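Side-chain contacts in putative HpcE protein (Mycolicibacterium smegmatis, PDB 6V77), which has no assigned function but belongs to the FAH family and holds a zinc ion among three acidic side chains: residues Q112-A115 / G116-W120; T263-T266 / G267-E270; K99-S102 / S103-G106. All blocks are in the same frame, centred on the assembly; numbering follows the deposited sequence.

Along the chain the order is contact 3 (99-106), contact 1 (112-120), contact 2 (263-270), and none touches another. Contacts 1 and 2 have centres 23 Å apart, yet strands 110-113 and 269-277 are neighbours in one five-stranded sheet, so a turn at its edge strand and a hairpin further in belong to the same layer. Contact 3, centred 16 Å from contact 1 and 20 Å from contact 2, lies across the chain's centre from contact 2. Strand 118-128, which contact 1 leads into, and strand 104-105 of contact 3 belong to the large mixed sheet. Of the three, contact 3 comes nearest the zinc ion, about 6 Å from the K99 side chain.

Contact 1 (Q112-A115 / G116-W120); sequences QLPA and GSVDW
L113 and P114 meet V118 across a bend of the chain, and the evidence for contact between them is apolar. The nearest approach is L113 CD2 to V118 CB at 3.7 Å, with both V118 methyls grouped around the same leucine branch. In V118, CG1 anti to the backbone N (chi1 180°) leaves CG2 beside that N, where it meets P114: P114 CD lies 4.0 Å from V118 CG2 as the proline ring crosses the valine at about a right angle. L113 also packs on F275 and T277 of strand 269-277, while P114 reaches H173 and F176.

The polar link is indirect. No hydrogen bond joins 112-115 to 116-120; a water does so instead, 2.7 Å from P114 O and 3.0 Å from G116 O. G116 takes phi 125° and psi -150°, a conformation in which a side chain would press on the preceding carbonyl.

Beyond the bend the D119 carboxylate has several partners. Its OD1 accepts a weak bond from W120 N at 2.8 Å and stands 3.5 Å above the W120 ring plane, toward the rim; G246 N also bonds to OD1, while OD2 pairs with R156 and M247 N. S117 OG turns to D157.

Shape and a bridging water, rather than direct hydrogen bonds, thus link the two halves of this turn, while the buried carboxylate that follows is probably stabilised by the R156 guanidinium and by backbone N-H groups.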
ATOM      1  N   GLN B 112      -8.428 -11.140 -16.438  1.00 29.22           N
ATOM      2  CA  GLN B 112      -7.583 -11.069 -17.622  1.00 33.37           C
ATOM      3  C   GLN B 112      -6.207 -11.626 -17.284  1.00 29.97           C
ATOM      4  O   GLN B 112      -5.622 -11.268 -16.255  1.00 34.36           O
ATOM      5  CB  GLN B 112      -7.481  -9.621 -18.117  1.00 39.21           C
ATOM      6  CG  GLN B 112      -8.830  -8.996 -18.489  1.00 46.10           C
ATOM      7  CD  GLN B 112      -9.418  -9.575 -19.773  1.00 60.27           C
ATOM      8  OE1 GLN B 112      -8.698  -9.831 -20.740  1.00 65.45           O
ATOM      9  NE2 GLN B 112     -10.733  -9.775 -19.789  1.00 59.97           N
ATOM     10  N   LEU B 113      -5.717 -12.540 -18.127  1.00 33.46           N
ATOM     11  CA  LEU B 113      -4.372 -13.090 -18.007  1.00 29.27           C
ATOM     12  C   LEU B 113      -3.361 -12.181 -18.685  1.00 30.91           C
ATOM     13  O   LEU B 113      -3.346 -12.083 -19.918  1.00 32.89           O
ATOM     14  CB  LEU B 113      -4.288 -14.476 -18.651  1.00 34.89           C
ATOM     15  CG  LEU B 113      -4.983 -15.647 -17.979  1.00 34.36           C
ATOM     16  CD1 LEU B 113      -5.064 -16.794 -18.995  1.00 32.59           C
ATOM     17  CD2 LEU B 113      -4.234 -16.048 -16.712  1.00 33.40           C
ATOM     18  N   PRO B 114      -2.504 -11.507 -17.935  1.00 34.02           N
ATOM     19  CA  PRO B 114      -1.353 -10.857 -18.557  1.00 36.79           C
ATOM     20  C   PRO B 114      -0.420 -11.907 -19.131  1.00 35.89           C
ATOM     21  O   PRO B 114      -0.480 -13.087 -18.775  1.00 30.99           O
ATOM     22  CB  PRO B 114      -0.697 -10.112 -17.395  1.00 34.21           C
ATOM     23  CG  PRO B 114      -1.086 -10.916 -16.198  1.00 35.00           C
ATOM     24  CD  PRO B 114      -2.480 -11.388 -16.466  1.00 33.03           C
ATOM     25  N   ALA B 115       0.445 -11.461 -20.039  1.00 35.56           N
ATOM     26  CA  ALA B 115       1.502 -12.330 -20.528  1.00 38.87           C
ATOM     27  C   ALA B 115       2.340 -12.817 -19.354  1.00 36.24           C
ATOM     28  O   ALA B 115       2.560 -12.085 -18.381  1.00 40.46           O
ATOM     29  CB  ALA B 115       2.382 -11.585 -21.536  1.00 46.39           C
ATOM     30  N   GLY B 116       2.788 -14.071 -19.431  1.00 31.38           N
ATOM     31  CA  GLY B 116       3.630 -14.626 -18.392  1.00 33.85           C
ATOM     32  C   GLY B 116       3.057 -15.915 -17.821  1.00 35.32           C
ATOM     33  O   GLY B 116       2.388 -16.682 -18.525  1.00 34.02           O
ATOM     34  N   SER B 117       3.362 -16.154 -16.550  1.00 31.84           N
ATOM     35  CA  SER B 117       3.065 -17.409 -15.863  1.00 31.36           C
ATOM     36  C   SER B 117       2.181 -17.076 -14.671  1.00 28.86           C
ATOM     37  O   SER B 117       2.684 -16.759 -13.587  1.00 31.63           O
ATOM     38  CB  SER B 117       4.361 -18.103 -15.426  1.00 31.35           C
ATOM     39  OG  SER B 117       5.164 -18.434 -16.551  1.00 32.89           O
ATOM     40  N   VAL B 118       0.865 -17.124 -14.861  1.00 28.69           N
ATOM     41  CA  VAL B 118      -0.062 -16.677 -13.823  1.00 27.74           C
ATOM     42  C   VAL B 118      -0.453 -17.865 -12.949  1.00 28.35           C
ATOM     43  O   VAL B 118      -0.919 -18.899 -13.443  1.00 29.87           O
ATOM     44  CB  VAL B 118      -1.293 -15.997 -14.437  1.00 32.07           C
ATOM     45  CG1 VAL B 118      -2.220 -15.552 -13.361  1.00 27.39           C
ATOM     46  CG2 VAL B 118      -0.853 -14.793 -15.299  1.00 32.00           C
ATOM     47  N   ASP B 119      -0.285 -17.696 -11.645  1.00 27.31           N
ATOM     48  CA  ASP B 119      -0.366 -18.779 -10.686  1.00 27.34           C
ATOM     49  C   ASP B 119      -1.434 -18.446  -9.650  1.00 29.64           C
ATOM     50  O   ASP B 119      -1.710 -17.271  -9.385  1.00 26.79           O
ATOM     51  CB  ASP B 119       0.987 -18.968 -10.023  1.00 27.43           C
ATOM     52  CG  ASP B 119       1.186 -20.343  -9.452  1.00 32.24           C
ATOM     53  OD1 ASP B 119       0.239 -21.165  -9.461  1.00 34.16           O
ATOM     54  OD2 ASP B 119       2.321 -20.597  -9.009  1.00 30.35           O
ATOM     55  N   TRP B 120      -2.032 -19.488  -9.073  1.00 28.30           N
ATOM     56  CA  TRP B 120      -3.110 -19.378  -8.092  1.00 26.29           C
ATOM     57  C   TRP B 120      -2.567 -19.550  -6.677  1.00 25.95           C
ATOM     58  O   TRP B 120      -1.585 -20.268  -6.460  1.00 26.43           O
ATOM     59  CB  TRP B 120      -4.175 -20.453  -8.352  1.00 26.96           C
ATOM     60  CG  TRP B 120      -3.583 -21.855  -8.370  1.00 29.45           C
ATOM     61  CD1 TRP B 120      -3.414 -22.689  -7.296  1.00 28.10           C
ATOM     62  CD2 TRP B 120      -3.053 -22.556  -9.506  1.00 28.87           C
ATOM     63  NE1 TRP B 120      -2.832 -23.863  -7.699  1.00 29.14           N
ATOM     64  CE2 TRP B 120      -2.592 -23.806  -9.047  1.00 34.04           C
ATOM     65  CE3 TRP B 120      -2.929 -22.248 -10.866  1.00 29.25           C
ATOM     66  CZ2 TRP B 120      -2.024 -24.746  -9.891  1.00 32.03           C
ATOM     67  CZ3 TRP B 120      -2.360 -23.194 -11.712  1.00 30.35           C
ATOM     68  CH2 TRP B 120      -1.919 -24.429 -11.222  1.00 35.58           C
TER
HETATM   69  O   HOH W   1      -0.357 -15.744 -19.101  1.00 29.88           O

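Contact 2 (T263-T266 / G267-E270); sequences TYIT and GVGE. With EDO (1,2-ethanediol), chain N.
I265 O takes two backbone donors at once, V268 N at 2.9 Å and G269 N at 3.0 Å. The two bonds differ in direction: the G269 N-H lies in the carbonyl plane, whereas V268 N sits 35° out of it. In return I265 N gives a nearly straight bond to G269 O, 2.9 Å long with an N-H...O angle of 167°. Two consecutive residues, V268 and G269, therefore face I265, which defines a classic beta bulge where the hairpin closes. G267, in the turn itself, has phi 82°, a backbone shape that suits glycine; G267 N makes a nearly linear hydrogen bond of 2.7 Å to O2 of a 1,2-ethanediol molecule, probably from the crystallisation liquor.

Further out, Y264 and E270 form an antiparallel non-hydrogen-bonded pair, and E270 CA comes 3.1 Å from T263 O in a CA-H...O contact. On that face Y264 CB and E270 CB meet at 3.7 Å, but both residues place CG between the backbone N and the carbonyl carbon, and their ends lead away from the pair. The E270 carboxylate instead forms a salt bridge with R262.

I265 projects to the other face, and V268 of the turn packs beside it; the two run alongside each other in the same direction, with I265 CG2 3.8 Å from V268 CB.

This apolar pair is pressed onto V149 of strand 144-155, and I265 also onto L124 of strand 118-128. On the flank away from strand 269-277, strand 260-265 pairs with strand 196-201, where Y264 shares backbone hydrogen bonding with G198 and I265 packs on L197.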
ATOM      1  N   THR B 263     -12.266 -21.111  -5.621  1.00 24.08           N
ATOM      2  CA  THR B 263     -11.500 -20.847  -4.414  1.00 24.36           C
ATOM      3  C   THR B 263     -12.483 -20.914  -3.251  1.00 25.24           C
ATOM      4  O   THR B 263     -13.581 -20.366  -3.355  1.00 24.86           O
ATOM      5  CB  THR B 263     -10.846 -19.457  -4.494  1.00 27.03           C
ATOM      6  OG1 THR B 263     -10.001 -19.379  -5.650  1.00 29.04           O
ATOM      7  CG2 THR B 263     -10.026 -19.128  -3.244  1.00 22.78           C
ATOM      8  N   TYR B 264     -12.129 -21.611  -2.167  1.00 23.67           N
ATOM      9  CA  TYR B 264     -13.092 -21.738  -1.069  1.00 23.74           C
ATOM     10  C   TYR B 264     -12.409 -21.788   0.289  1.00 31.49           C
ATOM     11  O   TYR B 264     -11.263 -22.218   0.423  1.00 23.88           O
ATOM     12  CB  TYR B 264     -13.968 -22.995  -1.224  1.00 24.53           C
ATOM     13  CG  TYR B 264     -13.201 -24.291  -1.056  1.00 25.83           C
ATOM     14  CD1 TYR B 264     -13.011 -24.864   0.206  1.00 26.14           C
ATOM     15  CD2 TYR B 264     -12.659 -24.939  -2.158  1.00 28.06           C
ATOM     16  CE1 TYR B 264     -12.292 -26.041   0.354  1.00 27.64           C
ATOM     17  CE2 TYR B 264     -11.939 -26.108  -2.016  1.00 31.77           C
ATOM     18  CZ  TYR B 264     -11.764 -26.656  -0.753  1.00 34.23           C
ATOM     19  OH  TYR B 264     -11.049 -27.824  -0.623  1.00 34.14           O
ATOM     20  N   ILE B 265     -13.149 -21.350   1.308  1.00 23.59           N
ATOM     21  CA  ILE B 265     -12.817 -21.598   2.705  1.00 23.85           C
ATOM     22  C   ILE B 265     -14.087 -22.162   3.325  1.00 26.07           C
ATOM     23  O   ILE B 265     -15.125 -21.489   3.331  1.00 25.47           O
ATOM     24  CB  ILE B 265     -12.353 -20.321   3.439  1.00 23.35           C
ATOM     25  CG1 ILE B 265     -11.096 -19.739   2.749  1.00 23.01           C
ATOM     26  CG2 ILE B 265     -12.094 -20.638   4.887  1.00 23.81           C
ATOM     27  CD1 ILE B 265     -10.511 -18.472   3.423  1.00 22.72           C
ATOM     28  N   THR B 266     -14.017 -23.399   3.818  1.00 25.16           N
ATOM     29  CA  THR B 266     -15.234 -24.137   4.151  1.00 25.87           C
ATOM     30  C   THR B 266     -15.941 -23.466   5.318  1.00 26.73           C
ATOM     31  O   THR B 266     -15.322 -23.165   6.342  1.00 26.56           O
ATOM     32  CB  THR B 266     -14.910 -25.588   4.488  1.00 26.96           C
ATOM     33  OG1 THR B 266     -14.161 -26.164   3.399  1.00 27.06           O
ATOM     34  CG2 THR B 266     -16.216 -26.390   4.707  1.00 27.89           C
ATOM     35  N   GLY B 267     -17.231 -23.188   5.137  1.00 26.87           N
ATOM     36  CA  GLY B 267     -18.002 -22.461   6.126  1.00 26.93           C
ATOM     37  C   GLY B 267     -17.865 -20.951   6.082  1.00 27.28           C
ATOM     38  O   GLY B 267     -18.597 -20.259   6.812  1.00 32.61           O
ATOM     39  N   VAL B 268     -16.960 -20.415   5.268  1.00 26.51           N
ATOM     40  CA  VAL B 268     -16.759 -18.973   5.140  1.00 24.28           C
ATOM     41  C   VAL B 268     -17.237 -18.462   3.786  1.00 29.00           C
ATOM     42  O   VAL B 268     -17.997 -17.498   3.713  1.00 28.46           O
ATOM     43  CB  VAL B 268     -15.282 -18.597   5.383  1.00 25.42           C
ATOM     44  CG1 VAL B 268     -15.015 -17.141   4.957  1.00 26.40           C
ATOM     45  CG2 VAL B 268     -14.935 -18.816   6.860  1.00 26.93           C
ATOM     46  N   GLY B 269     -16.805 -19.096   2.696  1.00 27.28           N
ATOM     47  CA  GLY B 269     -17.265 -18.637   1.398  1.00 23.76           C
ATOM     48  C   GLY B 269     -16.574 -19.357   0.262  1.00 28.39           C
ATOM     49  O   GLY B 269     -15.645 -20.150   0.453  1.00 23.29           O
ATOM     50  N   GLU B 270     -17.049 -19.060  -0.941  1.00 23.17           N
ATOM     51  CA  GLU B 270     -16.355 -19.546  -2.128  1.00 23.36           C
ATOM     52  C   GLU B 270     -16.616 -18.603  -3.291  1.00 26.18           C
ATOM     53  O   GLU B 270     -17.595 -17.856  -3.294  1.00 25.77           O
ATOM     54  CB  GLU B 270     -16.805 -20.957  -2.512  1.00 27.02           C
ATOM     55  CG  GLU B 270     -18.231 -21.013  -3.011  1.00 27.08           C
ATOM     56  CD  GLU B 270     -18.554 -22.370  -3.600  1.00 36.57           C
ATOM     57  OE1 GLU B 270     -18.984 -23.245  -2.838  1.00 34.34           O
ATOM     58  OE2 GLU B 270     -18.339 -22.560  -4.817  1.00 34.80           O
TER
HETATM   59  C1  EDO N 304     -17.634 -22.726   0.925  1.00 52.36           C
HETATM   60  O1  EDO N 304     -17.556 -24.004   0.274  1.00 58.97           O
HETATM   61  C2  EDO N 304     -18.649 -22.790   2.056  1.00 53.14           C
HETATM   62  O2  EDO N 304     -18.423 -23.997   2.795  1.00 41.90           O

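Contact 3 (K99-S102 / S103-G106)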
ATOM      1  N   LYS B  99      -0.060  -5.970  -1.886  1.00 21.48           N
ATOM      2  CA  LYS B  99      -0.807  -6.095  -3.131  1.00 21.64           C
ATOM      3  C   LYS B  99      -1.512  -4.755  -3.295  1.00 19.74           C
ATOM      4  O   LYS B  99      -2.345  -4.388  -2.457  1.00 20.76           O
ATOM      5  CB  LYS B  99      -1.773  -7.284  -3.072  1.00 22.38           C
ATOM      6  CG  LYS B  99      -1.039  -8.637  -3.152  1.00 22.42           C
ATOM      7  CD  LYS B  99      -1.871  -9.835  -2.633  1.00 23.21           C
ATOM      8  CE  LYS B  99      -2.998 -10.210  -3.579  1.00 25.57           C
ATOM      9  NZ  LYS B  99      -2.541 -10.536  -4.959  1.00 22.15           N
ATOM     10  N   PHE B 100      -1.126  -3.998  -4.323  1.00 21.00           N
ATOM     11  CA  PHE B 100      -1.565  -2.604  -4.397  1.00 22.04           C
ATOM     12  C   PHE B 100      -3.080  -2.523  -4.541  1.00 24.85           C
ATOM     13  O   PHE B 100      -3.703  -3.392  -5.157  1.00 23.31           O
ATOM     14  CB  PHE B 100      -0.846  -1.892  -5.546  1.00 22.44           C
ATOM     15  CG  PHE B 100       0.635  -1.699  -5.287  1.00 21.44           C
ATOM     16  CD1 PHE B 100       1.060  -0.760  -4.333  1.00 22.49           C
ATOM     17  CD2 PHE B 100       1.586  -2.479  -5.923  1.00 23.35           C
ATOM     18  CE1 PHE B 100       2.406  -0.585  -4.067  1.00 24.89           C
ATOM     19  CE2 PHE B 100       2.942  -2.305  -5.663  1.00 22.34           C
ATOM     20  CZ  PHE B 100       3.348  -1.355  -4.726  1.00 24.53           C
ATOM     21  N   VAL B 101      -3.676  -1.497  -3.919  1.00 20.69           N
ATOM     22  CA  VAL B 101      -5.128  -1.459  -3.770  1.00 19.60           C
ATOM     23  C   VAL B 101      -5.867  -1.414  -5.108  1.00 22.57           C
ATOM     24  O   VAL B 101      -7.004  -1.893  -5.195  1.00 24.72           O
ATOM     25  CB  VAL B 101      -5.541  -0.280  -2.844  1.00 24.10           C
ATOM     26  CG1 VAL B 101      -5.480   1.073  -3.553  1.00 22.00           C
ATOM     27  CG2 VAL B 101      -6.912  -0.524  -2.247  1.00 29.87           C
ATOM     28  N   SER B 102      -5.240  -0.906  -6.174  1.00 20.35           N
ATOM     29  CA  SER B 102      -5.907  -0.893  -7.470  1.00 20.79           C
ATOM     30  C   SER B 102      -6.191  -2.299  -7.999  1.00 23.52           C
ATOM     31  O   SER B 102      -7.009  -2.426  -8.907  1.00 22.84           O
ATOM     32  CB  SER B 102      -5.093  -0.136  -8.532  1.00 21.16           C
ATOM     33  OG  SER B 102      -3.783  -0.656  -8.657  1.00 21.42           O
ATOM     34  N   SER B 103      -5.538  -3.335  -7.453  1.00 20.82           N
ATOM     35  CA  SER B 103      -5.758  -4.721  -7.864  1.00 21.69           C
ATOM     36  C   SER B 103      -6.860  -5.410  -7.080  1.00 25.64           C
ATOM     37  O   SER B 103      -7.211  -6.550  -7.404  1.00 23.51           O
ATOM     38  CB  SER B 103      -4.470  -5.542  -7.701  1.00 21.09           C
ATOM     39  OG  SER B 103      -4.165  -5.722  -6.325  1.00 23.33           O
ATOM     40  N   ILE B 104      -7.391  -4.775  -6.041  1.00 20.59           N
ATOM     41  CA  ILE B 104      -8.389  -5.425  -5.201  1.00 20.52           C
ATOM     42  C   ILE B 104      -9.742  -5.339  -5.891  1.00 28.56           C
ATOM     43  O   ILE B 104     -10.144  -4.272  -6.371  1.00 23.77           O
ATOM     44  CB  ILE B 104      -8.424  -4.784  -3.803  1.00 22.23           C
ATOM     45  CG1 ILE B 104      -7.173  -5.195  -3.023  1.00 25.75           C
ATOM     46  CG2 ILE B 104      -9.720  -5.187  -3.046  1.00 22.81           C
ATOM     47  CD1 ILE B 104      -7.063  -4.561  -1.637  1.00 29.11           C
ATOM     48  N   THR B 105     -10.433  -6.469  -5.962  1.00 24.75           N
ATOM     49  CA  THR B 105     -11.784  -6.532  -6.491  1.00 23.13           C
ATOM     50  C   THR B 105     -12.599  -7.451  -5.594  1.00 22.67           C
ATOM     51  O   THR B 105     -12.074  -8.078  -4.671  1.00 24.78           O
ATOM     52  CB  THR B 105     -11.812  -7.079  -7.920  1.00 25.57           C
ATOM     53  OG1 THR B 105     -11.418  -8.448  -7.869  1.00 24.74           O
ATOM     54  CG2 THR B 105     -10.841  -6.303  -8.835  1.00 24.82           C
ATOM     55  N   GLY B 106     -13.886  -7.551  -5.892  1.00 22.60           N
ATOM     56  CA  GLY B 106     -14.692  -8.618  -5.349  1.00 22.40           C
ATOM     57  C   GLY B 106     -14.459  -9.877  -6.167  1.00 23.37           C
ATOM     58  O   GLY B 106     -13.522  -9.958  -6.960  1.00 25.30           O
TER
HETATM   59  O   HOH W   2      -9.498  -1.572  -6.519  1.00 35.14           O
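The contact between F100-V101 and S103-I104 is a local 3-10 turn, mostly buried, that carries the chain from the loop after strand 95-97 into strand 104-105. Two successive backbone bonds, each from residue i+3 back to residue i, identify it: S103 N to F100 O at 2.9 Å, and I104 N to V101 O at 3.0 Å.

F100 O is gripped twice by the same serine. S103 OG donates to it at 2.6 Å from within the carbonyl plane, while S103 N approaches from 37° above that plane. A chi1 of 69° sets OG between the serine's own N and carbonyl carbon, folding it back over the turn; S177 OG is its further partner. V101 O likewise serves two partners, since a water 2.8 Å from V101 O links it to I104 O. The apolar share is light: V101 CG2 and I104 CD1 come to 4.1 Å, with L68 and P69 lying against V101.

F100 and S102 face the second subunit, whereas K99, just ahead of the turn, faces the metal site. S102 OG bonds to Q71 OE1 of the second subunit, and the F100 ring meets F73 of that subunit with planes about 35° apart, so this turn forms part of the dimer interface. K99, whose side chain comes within about 6 Å of the zinc ion, pairs through NZ with D152, a metal ligand, and also reaches the carbonyls of K171 and F176.

The arrangement is a short 3-10 turn leading directly into a beta strand, with S103 N and OG both hydrogen-bonded to F100 O, set between the subunit interface and the acidic metal site of this FAH-family protein.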